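Local coordinates for protein demethylmenaquinone Methyltransferase (Thermus thermophilus, PDB 1J3L) that is a mixed alpha/beta protein of the RraA family, assembled from three copies of one chain, at residues Lys23-Arg28 against Glu99-Val104; Gly66-Ala71 against Ala110-Pro115; Arg80-Gly85 against Glu103-Leu108. All coordinates share one frame; numbering follows the deposited sequence.

Contact 1 (Lys23-Arg28 against Glu99-Val104)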
ATOM      1  N   LYS A  23      -4.874   4.697   3.869  1.00 21.89           N
ATOM      2  CA  LYS A  23      -5.860   4.149   2.958  1.00 22.24           C
ATOM      3  C   LYS A  23      -7.115   4.982   3.169  1.00 20.89           C
ATOM      4  O   LYS A  23      -7.350   5.481   4.262  1.00 19.39           O
ATOM      5  CB  LYS A  23      -6.132   2.680   3.270  1.00 21.83           C
ATOM      6  CG  LYS A  23      -4.871   1.825   3.265  1.00 43.06           C
ATOM      7  CD  LYS A  23      -5.168   0.339   3.122  1.00 43.52           C
ATOM      8  CE  LYS A  23      -3.886  -0.483   3.209  1.00 44.20           C
ATOM      9  NZ  LYS A  23      -4.071  -1.890   2.740  1.00 32.28           N
ATOM     10  N   SER A  24      -7.898   5.170   2.116  1.00 15.19           N
ATOM     11  CA  SER A  24      -9.121   5.938   2.233  1.00 20.19           C
ATOM     12  C   SER A  24     -10.254   4.950   2.485  1.00 16.33           C
ATOM     13  O   SER A  24     -10.550   4.103   1.647  1.00 35.40           O
ATOM     14  CB  SER A  24      -9.369   6.733   0.946  1.00 24.65           C
ATOM     15  OG  SER A  24     -10.289   7.785   1.165  1.00 31.76           O
ATOM     16  N   PHE A  25     -10.889   5.062   3.646  1.00 23.08           N
ATOM     17  CA  PHE A  25     -11.975   4.160   4.009  1.00 22.50           C
ATOM     18  C   PHE A  25     -13.355   4.832   4.005  1.00 18.30           C
ATOM     19  O   PHE A  25     -14.380   4.152   3.947  1.00 21.33           O
ATOM     20  CB  PHE A  25     -11.718   3.566   5.406  1.00 18.43           C
ATOM     21  CG  PHE A  25     -10.516   2.659   5.487  1.00 22.45           C
ATOM     22  CD1 PHE A  25     -10.589   1.340   5.062  1.00 19.79           C
ATOM     23  CD2 PHE A  25      -9.322   3.117   6.036  1.00 26.81           C
ATOM     24  CE1 PHE A  25      -9.492   0.487   5.190  1.00 25.47           C
ATOM     25  CE2 PHE A  25      -8.224   2.280   6.168  1.00 19.31           C
ATOM     26  CZ  PHE A  25      -8.305   0.956   5.744  1.00 15.21           C
ATOM     27  N   GLY A  26     -13.383   6.159   4.081  1.00 18.80           N
ATOM     28  CA  GLY A  26     -14.652   6.875   4.111  1.00 11.59           C
ATOM     29  C   GLY A  26     -15.288   7.096   2.753  1.00 11.29           C
ATOM     30  O   GLY A  26     -14.710   6.759   1.723  1.00 22.74           O
ATOM     31  N   GLY A  27     -16.490   7.659   2.749  1.00 21.74           N
ATOM     32  CA  GLY A  27     -17.181   7.920   1.496  1.00 21.50           C
ATOM     33  C   GLY A  27     -16.674   9.175   0.800  1.00 24.70           C
ATOM     34  O   GLY A  27     -17.033   9.433  -0.346  1.00 27.60           O
ATOM     35  N   ARG A  28     -15.850   9.964   1.489  1.00 32.37           N
ATOM     36  CA  ARG A  28     -15.297  11.186   0.895  1.00 29.14           C
ATOM     37  C   ARG A  28     -13.795  11.040   0.696  1.00 28.39           C
ATOM     38  O   ARG A  28     -13.063  10.793   1.658  1.00 31.82           O
ATOM     39  CB  ARG A  28     -15.540  12.409   1.791  1.00 22.97           C
ATOM     40  CG  ARG A  28     -16.989  12.697   2.133  1.00 28.63           C
ATOM     41  CD  ARG A  28     -17.810  13.168   0.949  1.00 30.88           C
ATOM     42  NE  ARG A  28     -19.178  13.463   1.376  1.00 47.52           N
ATOM     43  CZ  ARG A  28     -20.167  13.824   0.564  1.00 43.74           C
ATOM     44  NH1 ARG A  28     -19.959  13.947  -0.743  1.00 44.71           N
ATOM     45  NH2 ARG A  28     -21.375  14.055   1.062  1.00 46.22           N
ATOM     46  N   GLU A  99     -16.415  -2.167   5.174  1.00 19.54           N
ATOM     47  CA  GLU A  99     -17.595  -2.103   4.315  1.00 19.08           C
ATOM     48  C   GLU A  99     -18.555  -1.010   4.805  1.00 21.02           C
ATOM     49  O   GLU A  99     -19.156  -0.299   4.007  1.00 18.86           O
ATOM     50  CB  GLU A  99     -18.342  -3.446   4.256  1.00 23.00           C
ATOM     51  CG  GLU A  99     -19.397  -3.474   3.124  1.00 28.71           C
ATOM     52  CD  GLU A  99     -20.316  -4.686   3.151  1.00 39.35           C
ATOM     53  OE1 GLU A  99     -19.829  -5.818   3.383  1.00 37.00           O
ATOM     54  OE2 GLU A  99     -21.533  -4.503   2.921  1.00 37.89           O
ATOM     55  N   GLU A 100     -18.696  -0.874   6.119  1.00 19.11           N
ATOM     56  CA  GLU A 100     -19.571   0.161   6.668  1.00 24.67           C
ATOM     57  C   GLU A 100     -18.967   1.576   6.586  1.00 23.86           C
ATOM     58  O   GLU A 100     -19.683   2.548   6.339  1.00 23.55           O
ATOM     59  CB  GLU A 100     -19.932  -0.164   8.123  1.00 21.29           C
ATOM     60  CG  GLU A 100     -20.887  -1.341   8.288  1.00 21.71           C
ATOM     61  CD  GLU A 100     -21.025  -1.764   9.744  1.00 35.03           C
ATOM     62  OE1 GLU A 100     -21.119  -0.871  10.614  1.00 26.77           O
ATOM     63  OE2 GLU A 100     -21.046  -2.983  10.018  1.00 38.05           O
ATOM     64  N   LEU A 101     -17.658   1.693   6.780  1.00 17.13           N
ATOM     65  CA  LEU A 101     -17.012   3.000   6.732  1.00 21.55           C
ATOM     66  C   LEU A 101     -17.196   3.660   5.366  1.00 27.40           C
ATOM     67  O   LEU A 101     -17.451   4.867   5.280  1.00 20.13           O
ATOM     68  CB  LEU A 101     -15.512   2.870   7.045  1.00 11.04           C
ATOM     69  CG  LEU A 101     -15.109   2.277   8.407  1.00 20.10           C
ATOM     70  CD1 LEU A 101     -13.595   2.299   8.522  1.00 19.82           C
ATOM     71  CD2 LEU A 101     -15.737   3.061   9.572  1.00  3.78           C
ATOM     72  N   ARG A 102     -17.074   2.850   4.313  1.00 22.83           N
ATOM     73  CA  ARG A 102     -17.186   3.306   2.927  1.00 21.66           C
ATOM     74  C   ARG A 102     -18.517   3.986   2.614  1.00 21.32           C
ATOM     75  O   ARG A 102     -18.598   4.833   1.729  1.00 16.64           O
ATOM     76  CB  ARG A 102     -17.007   2.121   1.977  1.00 21.28           C
ATOM     77  CG  ARG A 102     -16.925   2.502   0.516  1.00 29.01           C
ATOM     78  CD  ARG A 102     -15.534   3.040   0.172  1.00 37.83           C
ATOM     79  NE  ARG A 102     -15.451   3.510  -1.207  1.00 39.21           N
ATOM     80  CZ  ARG A 102     -16.106   4.569  -1.671  1.00 54.59           C
ATOM     81  NH1 ARG A 102     -16.893   5.274  -0.863  1.00 51.11           N
ATOM     82  NH2 ARG A 102     -15.985   4.922  -2.947  1.00 40.77           N
ATOM     83  N   GLU A 103     -19.549   3.607   3.351  1.00 10.25           N
ATOM     84  CA  GLU A 103     -20.890   4.139   3.154  1.00 30.52           C
ATOM     85  C   GLU A 103     -21.232   5.421   3.912  1.00 26.66           C
ATOM     86  O   GLU A 103     -22.326   5.950   3.743  1.00 14.63           O
ATOM     87  CB  GLU A 103     -21.910   3.047   3.502  1.00 21.58           C
ATOM     88  CG  GLU A 103     -21.935   1.943   2.468  1.00 23.93           C
ATOM     89  CD  GLU A 103     -22.788   0.765   2.873  1.00 27.07           C
ATOM     90  OE1 GLU A 103     -23.933   0.972   3.329  1.00 31.26           O
ATOM     91  OE2 GLU A 103     -22.307  -0.375   2.720  1.00 32.09           O
ATOM     92  N   VAL A 104     -20.312   5.905   4.744  1.00 22.75           N
ATOM     93  CA  VAL A 104     -20.543   7.126   5.519  1.00 23.87           C
ATOM     94  C   VAL A 104     -19.929   8.293   4.754  1.00 25.05           C
ATOM     95  O   VAL A 104     -18.745   8.267   4.414  1.00 18.09           O
ATOM     96  CB  VAL A 104     -19.899   7.028   6.923  1.00 23.42           C
ATOM     97  CG1 VAL A 104     -20.261   8.258   7.757  1.00 20.96           C
ATOM     98  CG2 VAL A 104     -20.357   5.751   7.616  1.00 17.36           C
TER
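In both F25 and L101, CG lies anti to the carbonyl carbon, beside the backbone N, and the two side chains meet near their roots: CB of F25 rests 3.9 Å from CD1 of L101, while the phenyl ring leads away. R102 does the reverse, with CG anti to the backbone N (chi1 -172°) and the chain bent at chi2, 78°, so that its guanidinium folds back and NH1 comes 3.6 Å from CA of G27. The one hydrogen bond between the segments is made by the backbone: N-H of G27 donates to O of V104 at 2.9 Å, in the carbonyl plane but bent, with 141° at the hydrogen. O of F25 takes a CA-H...O contact from CA of R102 at 3.1 Å. At G27 the backbone comes in close, with no side chain between it and O of V104, the last residue of the type I turn L101-V104. The contact thus joins the loop after strand 23-24 to the turn L101-V104. F25 and L101 both touch V95 of strand 94-95, L101 also packs on L108 of strand 107-110, and V104 lies against helix 75-83.

Contact 2 (Gly66-Ala71 against Ala110-Pro115)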
ATOM      1  N   GLY A  66       0.410   4.558  15.696  1.00 33.48           N
ATOM      2  CA  GLY A  66       0.587   3.771  14.489  1.00 22.91           C
ATOM      3  C   GLY A  66       0.225   2.308  14.643  1.00 30.75           C
ATOM      4  O   GLY A  66       0.416   1.529  13.709  1.00 25.50           O
ATOM      5  N   SER A  67      -0.300   1.921  15.805  1.00 19.45           N
ATOM      6  CA  SER A  67      -0.663   0.523  16.031  1.00 22.08           C
ATOM      7  C   SER A  67      -1.748  -0.005  15.106  1.00 23.02           C
ATOM      8  O   SER A  67      -2.708   0.690  14.803  1.00 24.13           O
ATOM      9  CB  SER A  67      -1.125   0.311  17.463  1.00 22.35           C
ATOM     10  OG  SER A  67      -1.560  -1.027  17.633  1.00 30.97           O
ATOM     11  N   LEU A  68      -1.601  -1.258  14.687  1.00 26.91           N
ATOM     12  CA  LEU A  68      -2.570  -1.897  13.802  1.00 20.36           C
ATOM     13  C   LEU A  68      -3.218  -3.077  14.530  1.00 25.80           C
ATOM     14  O   LEU A  68      -3.980  -3.849  13.933  1.00 30.54           O
ATOM     15  CB  LEU A  68      -1.865  -2.394  12.533  1.00 25.99           C
ATOM     16  CG  LEU A  68      -0.856  -1.458  11.849  1.00 29.47           C
ATOM     17  CD1 LEU A  68      -0.164  -2.218  10.736  1.00 18.38           C
ATOM     18  CD2 LEU A  68      -1.544  -0.201  11.297  1.00 19.45           C
ATOM     19  N   ARG A  69      -2.914  -3.202  15.820  1.00 28.53           N
ATOM     20  CA  ARG A  69      -3.434  -4.285  16.657  1.00 28.97           C
ATOM     21  C   ARG A  69      -4.923  -4.185  16.931  1.00 25.13           C
ATOM     22  O   ARG A  69      -5.604  -5.204  17.013  1.00 30.98           O
ATOM     23  CB  ARG A  69      -2.723  -4.317  18.010  1.00 40.86           C
ATOM     24  CG  ARG A  69      -1.407  -5.077  18.097  1.00 51.56           C
ATOM     25  CD  ARG A  69      -0.877  -4.902  19.515  1.00 63.52           C
ATOM     26  NE  ARG A  69       0.276  -5.723  19.858  1.00 66.61           N
ATOM     27  CZ  ARG A  69       0.885  -5.668  21.042  1.00 73.40           C
ATOM     28  NH1 ARG A  69       0.444  -4.831  21.975  1.00 63.90           N
ATOM     29  NH2 ARG A  69       1.927  -6.450  21.299  1.00 73.58           N
ATOM     30  N   THR A  70      -5.425  -2.971  17.111  1.00 19.43           N
ATOM     31  CA  THR A  70      -6.846  -2.786  17.394  1.00 26.16           C
ATOM     32  C   THR A  70      -7.407  -1.612  16.605  1.00 24.45           C
ATOM     33  O   THR A  70      -6.666  -0.741  16.162  1.00 20.48           O
ATOM     34  CB  THR A  70      -7.110  -2.557  18.925  1.00 28.57           C
ATOM     35  OG1 THR A  70      -6.608  -1.276  19.331  1.00 26.03           O
ATOM     36  CG2 THR A  70      -6.422  -3.643  19.755  1.00 16.47           C
ATOM     37  N   ALA A  71      -8.722  -1.602  16.430  1.00 23.14           N
ATOM     38  CA  ALA A  71      -9.383  -0.541  15.686  1.00 26.08           C
ATOM     39  C   ALA A  71      -9.778   0.601  16.611  1.00 32.66           C
ATOM     40  O   ALA A  71     -10.333   0.377  17.689  1.00 30.94           O
ATOM     41  CB  ALA A  71     -10.620  -1.092  14.981  1.00 23.81           C
ATOM     42  N   ALA A 110      -6.803   5.916   7.373  1.00 16.86           N
ATOM     43  CA  ALA A 110      -6.183   5.081   8.380  1.00 20.78           C
ATOM     44  C   ALA A 110      -5.056   4.334   7.690  1.00 21.64           C
ATOM     45  O   ALA A 110      -4.992   4.304   6.463  1.00 26.09           O
ATOM     46  CB  ALA A 110      -7.197   4.108   8.953  1.00 28.49           C
ATOM     47  N   LEU A 111      -4.162   3.746   8.475  1.00 16.96           N
ATOM     48  CA  LEU A 111      -3.044   3.002   7.916  1.00 17.38           C
ATOM     49  C   LEU A 111      -3.520   1.631   7.465  1.00 18.74           C
ATOM     50  O   LEU A 111      -2.979   1.050   6.529  1.00 11.62           O
ATOM     51  CB  LEU A 111      -1.925   2.864   8.959  1.00 16.93           C
ATOM     52  CG  LEU A 111      -1.263   4.182   9.385  1.00 32.05           C
ATOM     53  CD1 LEU A 111      -0.283   3.932  10.519  1.00 24.13           C
ATOM     54  CD2 LEU A 111      -0.568   4.823   8.184  1.00 26.28           C
ATOM     55  N   ALA A 112      -4.555   1.126   8.131  1.00 22.08           N
ATOM     56  CA  ALA A 112      -5.085  -0.182   7.797  1.00 18.12           C
ATOM     57  C   ALA A 112      -6.311  -0.538   8.607  1.00 18.02           C
ATOM     58  O   ALA A 112      -6.637   0.113   9.602  1.00 18.10           O
ATOM     59  CB  ALA A 112      -4.012  -1.245   8.020  1.00 18.73           C
ATOM     60  N   ALA A 113      -7.003  -1.573   8.147  1.00 10.42           N
ATOM     61  CA  ALA A 113      -8.160  -2.082   8.865  1.00 21.14           C
ATOM     62  C   ALA A 113      -7.645  -3.281   9.682  1.00 11.82           C
ATOM     63  O   ALA A 113      -6.660  -3.920   9.311  1.00 14.91           O
ATOM     64  CB  ALA A 113      -9.257  -2.527   7.878  1.00  8.17           C
ATOM     65  N   THR A 114      -8.302  -3.575  10.793  1.00 14.96           N
ATOM     66  CA  THR A 114      -7.917  -4.691  11.649  1.00 13.39           C
ATOM     67  C   THR A 114      -9.208  -5.155  12.329  1.00 18.05           C
ATOM     68  O   THR A 114     -10.109  -4.344  12.577  1.00 18.55           O
ATOM     69  CB  THR A 114      -6.863  -4.252  12.699  1.00 19.79           C
ATOM     70  OG1 THR A 114      -6.063  -5.377  13.079  1.00 21.50           O
ATOM     71  CG2 THR A 114      -7.540  -3.680  13.944  1.00 17.64           C
ATOM     72  N   PRO A 115      -9.313  -6.458  12.647  1.00 18.11           N
ATOM     73  CA  PRO A 115     -10.495  -7.057  13.286  1.00 21.45           C
ATOM     74  C   PRO A 115     -10.823  -6.761  14.746  1.00 22.46           C
ATOM     75  O   PRO A 115     -11.994  -6.609  15.094  1.00 23.27           O
ATOM     76  CB  PRO A 115     -10.284  -8.562  13.073  1.00 11.81           C
ATOM     77  CG  PRO A 115      -9.370  -8.635  11.884  1.00 21.90           C
ATOM     78  CD  PRO A 115      -8.394  -7.515  12.196  1.00 18.75           C
TER
HETATM   79  O   HOH W   1      -7.039  -6.694  15.262  1.00 22.91           O
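Polar contact between G66-A71 and A110-P115 centres on one hydroxyl. The chi1 of T114, -153°, sets OG1 anti to the backbone N, and from there it donates to O of L68 at 2.7 Å, approaching nearly along the C=O axis (167° at the oxygen). A water links the same hydroxyl to the next carbonyl: it donates to OG1 of T114 at 2.7 Å and also to O of R69. OG1 is therefore both donor and acceptor, and two successive carbonyls of the loop are tied, directly or through water, to one side chain. Within the loop, OG of S67 accepts from N of R69, closing an ST turn, and itself bonds E42.

Van der Waals packing lies to both sides of L68 O along the loop. CG2 of T114, in the crowded position between its backbone N and carbonyl carbon, presses on the T70-A71 peptide, 3.4 Å from N of A71. Toward G66 the contact is apolar: the side chains of L68 and L111 cross at about a right angle, CD2 of L68 reaching CB of L111 at 3.9 Å and, more loosely, CB of A112. P19 of the second subunit packs on both L68 and T114.

A loop between strand 58-63 and helix 75-83 is thus fastened beside the short strand 112-113, a beta-to-alpha connection held by a threonine hydroxyl at a subunit interface.

Contact 3 (Arg80-Gly85 against Glu103-Leu108)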
ATOM      1  N   ARG A  80     -21.496   8.052  13.898  1.00 15.60           N
ATOM      2  CA  ARG A  80     -21.687   9.059  14.931  1.00 26.10           C
ATOM      3  C   ARG A  80     -20.986  10.365  14.528  1.00 34.24           C
ATOM      4  O   ARG A  80     -21.582  11.441  14.589  1.00 28.35           O
ATOM      5  CB  ARG A  80     -21.162   8.554  16.282  1.00 30.68           C
ATOM      6  CG  ARG A  80     -21.766   9.283  17.461  1.00 46.14           C
ATOM      7  CD  ARG A  80     -23.295   9.254  17.417  1.00 34.20           C
ATOM      8  NE  ARG A  80     -23.838  10.286  18.293  1.00 35.48           N
ATOM      9  CZ  ARG A  80     -24.972  10.941  18.071  1.00 36.55           C
ATOM     10  NH1 ARG A  80     -25.700  10.674  16.996  1.00 24.77           N
ATOM     11  NH2 ARG A  80     -25.360  11.890  18.909  1.00 43.56           N
ATOM     12  N   ALA A  81     -19.731  10.254  14.091  1.00 23.28           N
ATOM     13  CA  ALA A  81     -18.943  11.412  13.671  1.00 26.10           C
ATOM     14  C   ALA A  81     -19.682  12.195  12.607  1.00 22.36           C
ATOM     15  O   ALA A  81     -19.696  13.434  12.617  1.00 21.11           O
ATOM     16  CB  ALA A  81     -17.582  10.963  13.134  1.00 23.25           C
ATOM     17  N   TRP A  82     -20.306  11.463  11.692  1.00 22.20           N
ATOM     18  CA  TRP A  82     -21.064  12.080  10.618  1.00 21.35           C
ATOM     19  C   TRP A  82     -22.308  12.797  11.131  1.00 24.17           C
ATOM     20  O   TRP A  82     -22.595  13.917  10.705  1.00 30.29           O
ATOM     21  CB  TRP A  82     -21.470  11.033   9.591  1.00 22.66           C
ATOM     22  CG  TRP A  82     -22.341  11.568   8.509  1.00 27.65           C
ATOM     23  CD1 TRP A  82     -22.043  12.578   7.644  1.00 28.56           C
ATOM     24  CD2 TRP A  82     -23.642  11.096   8.146  1.00 29.67           C
ATOM     25  NE1 TRP A  82     -23.072  12.762   6.760  1.00 30.71           N
ATOM     26  CE2 TRP A  82     -24.066  11.865   7.042  1.00 26.30           C
ATOM     27  CE3 TRP A  82     -24.487  10.092   8.641  1.00 42.59           C
ATOM     28  CZ2 TRP A  82     -25.301  11.667   6.423  1.00 37.00           C
ATOM     29  CZ3 TRP A  82     -25.720   9.892   8.024  1.00 52.96           C
ATOM     30  CH2 TRP A  82     -26.112  10.676   6.923  1.00 47.36           C
ATOM     31  N   GLU A  83     -23.053  12.153  12.031  1.00 28.81           N
ATOM     32  CA  GLU A  83     -24.266  12.755  12.592  1.00 28.96           C
ATOM     33  C   GLU A  83     -23.907  14.027  13.367  1.00 23.72           C
ATOM     34  O   GLU A  83     -24.703  14.950  13.453  1.00 21.95           O
ATOM     35  CB  GLU A  83     -24.994  11.773  13.533  1.00 26.89           C
ATOM     36  CG  GLU A  83     -25.372  10.433  12.891  1.00 32.91           C
ATOM     37  CD  GLU A  83     -26.052   9.460  13.856  1.00 37.47           C
ATOM     38  OE1 GLU A  83     -25.558   9.276  14.990  1.00 31.23           O
ATOM     39  OE2 GLU A  83     -27.078   8.859  13.468  1.00 46.01           O
ATOM     40  N   LYS A  84     -22.708  14.063  13.933  1.00 25.49           N
ATOM     41  CA  LYS A  84     -22.256  15.219  14.695  1.00 21.76           C
ATOM     42  C   LYS A  84     -21.616  16.296  13.815  1.00 29.87           C
ATOM     43  O   LYS A  84     -21.130  17.311  14.315  1.00 25.61           O
ATOM     44  CB  LYS A  84     -21.279  14.777  15.786  1.00 34.73           C
ATOM     45  CG  LYS A  84     -21.960  14.237  17.037  1.00 37.64           C
ATOM     46  CD  LYS A  84     -22.762  15.336  17.709  1.00 39.19           C
ATOM     47  CE  LYS A  84     -23.504  14.840  18.924  1.00 41.43           C
ATOM     48  NZ  LYS A  84     -24.182  15.975  19.589  1.00 40.14           N
ATOM     49  N   GLY A  85     -21.601  16.056  12.505  1.00 23.45           N
ATOM     50  CA  GLY A  85     -21.069  17.032  11.564  1.00 27.27           C
ATOM     51  C   GLY A  85     -19.588  17.027  11.227  1.00 25.71           C
ATOM     52  O   GLY A  85     -19.121  17.869  10.460  1.00 27.89           O
ATOM     53  N   GLU A 103     -19.549   3.607   3.351  1.00 10.25           N
ATOM     54  CA  GLU A 103     -20.890   4.139   3.154  1.00 30.52           C
ATOM     55  C   GLU A 103     -21.232   5.421   3.912  1.00 26.66           C
ATOM     56  O   GLU A 103     -22.326   5.950   3.743  1.00 14.63           O
ATOM     57  CB  GLU A 103     -21.910   3.047   3.502  1.00 21.58           C
ATOM     58  CG  GLU A 103     -21.935   1.943   2.468  1.00 23.93           C
ATOM     59  CD  GLU A 103     -22.788   0.765   2.873  1.00 27.07           C
ATOM     60  OE1 GLU A 103     -23.933   0.972   3.329  1.00 31.26           O
ATOM     61  OE2 GLU A 103     -22.307  -0.375   2.720  1.00 32.09           O
ATOM     62  N   VAL A 104     -20.312   5.905   4.744  1.00 22.75           N
ATOM     63  CA  VAL A 104     -20.543   7.126   5.519  1.00 23.87           C
ATOM     64  C   VAL A 104     -19.929   8.293   4.754  1.00 25.05           C
ATOM     65  O   VAL A 104     -18.745   8.267   4.414  1.00 18.09           O
ATOM     66  CB  VAL A 104     -19.899   7.028   6.923  1.00 23.42           C
ATOM     67  CG1 VAL A 104     -20.261   8.258   7.757  1.00 20.96           C
ATOM     68  CG2 VAL A 104     -20.357   5.751   7.616  1.00 17.36           C
ATOM     69  N   PRO A 105     -20.729   9.335   4.470  1.00 29.87           N
ATOM     70  CA  PRO A 105     -20.229  10.498   3.725  1.00 30.00           C
ATOM     71  C   PRO A 105     -19.342  11.469   4.486  1.00 25.82           C
ATOM     72  O   PRO A 105     -19.683  12.634   4.653  1.00 28.64           O
ATOM     73  CB  PRO A 105     -21.511  11.150   3.194  1.00 23.33           C
ATOM     74  CG  PRO A 105     -22.509  10.851   4.276  1.00 35.24           C
ATOM     75  CD  PRO A 105     -22.188   9.419   4.681  1.00 32.17           C
ATOM     76  N   ILE A 106     -18.204  10.960   4.948  1.00 21.68           N
ATOM     77  CA  ILE A 106     -17.201  11.744   5.655  1.00 25.04           C
ATOM     78  C   ILE A 106     -15.856  11.186   5.220  1.00 20.70           C
ATOM     79  O   ILE A 106     -15.781  10.084   4.673  1.00 27.00           O
ATOM     80  CB  ILE A 106     -17.275  11.598   7.199  1.00 24.72           C
ATOM     81  CG1 ILE A 106     -17.039  10.139   7.601  1.00 25.34           C
ATOM     82  CG2 ILE A 106     -18.599  12.124   7.710  1.00 33.28           C
ATOM     83  CD1 ILE A 106     -16.940   9.935   9.092  1.00 30.48           C
ATOM     84  N   GLY A 107     -14.802  11.954   5.449  1.00 20.99           N
ATOM     85  CA  GLY A 107     -13.477  11.490   5.103  1.00 15.89           C
ATOM     86  C   GLY A 107     -12.984  10.585   6.208  1.00 15.42           C
ATOM     87  O   GLY A 107     -13.213  10.872   7.384  1.00 17.52           O
ATOM     88  N   LEU A 108     -12.341   9.481   5.841  1.00 20.83           N
ATOM     89  CA  LEU A 108     -11.801   8.543   6.824  1.00 27.75           C
ATOM     90  C   LEU A 108     -10.503   7.871   6.353  1.00 21.15           C
ATOM     91  O   LEU A 108     -10.524   6.954   5.527  1.00 26.27           O
ATOM     92  CB  LEU A 108     -12.841   7.470   7.170  1.00 24.77           C
ATOM     93  CG  LEU A 108     -14.111   7.953   7.873  1.00 41.95           C
ATOM     94  CD1 LEU A 108     -15.045   6.772   8.095  1.00 53.53           C
ATOM     95  CD2 LEU A 108     -13.751   8.611   9.199  1.00 54.91           C
TER
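W82 leaves helix 75-83 with CG anti to the backbone N, chi1 176°, and its CB meets two methyls on one side: CG1 of V104 lies 3.5 Å away, and CG2 of I106 is almost as near. CG stays close to both methyls. One atom further, CD1 comes 3.5 Å from CG2 of I106, which lies obliquely to the indole. At NE1 the neighbour changes to the ring of P105, whose CG sits 3.2 Å from the nitrogen; CE2 meets the same carbon, and CZ2 follows it at 3.6 Å as the ring runs outward. The proline thus lies over one face of the indole, CG about 3.0 Å above the plane and offset toward the rim. Its CD is better centred, in a CH-pi contact 4.0 Å from the middle of the five-membered ring and only 14° off the normal. One turn of chain presents these groups: P105 is the centre of an inverse gamma turn, with N of I106 hydrogen-bonded to O of V104. Deeper in, CB of A81 touches CD1 of I106 at 4.2 Å.

Beyond W82 the helix closes in a Schellman motif at G85, and R80 pairs with E83 on a part of the helix that does not face the turn. No hydrogen bond passes between the two segments, so helix and turn are held by dispersion, hydrophobic contact and the CH-pi interaction, with shape rather than polar pairing setting how they fit.

Contacts 1 and 3 lie close, their centres about 9 Å apart, and share E103 and V104 on the chain between helix 98-101 and strand 107-110. Strands 23-24 and 107-110 are antiparallel neighbours in the main mixed sheet, and probable backbone hydrogen bonds from F25 to L108 and from R28 to I106 join the two contacts directly. Contact 2 is about 15 Å from contact 1 and 19 Å from contact 3. K23 and A110 connect it to contact 1, whereas its link with contact 3 is chain continuity through L109. In sequence, the segments of contacts 1 and 2 alternate, and contact 3 falls between the halves of contact 2. E99 to P115 thus supplies one segment to each contact, and contacts 1 and 2 also reach the second subunit.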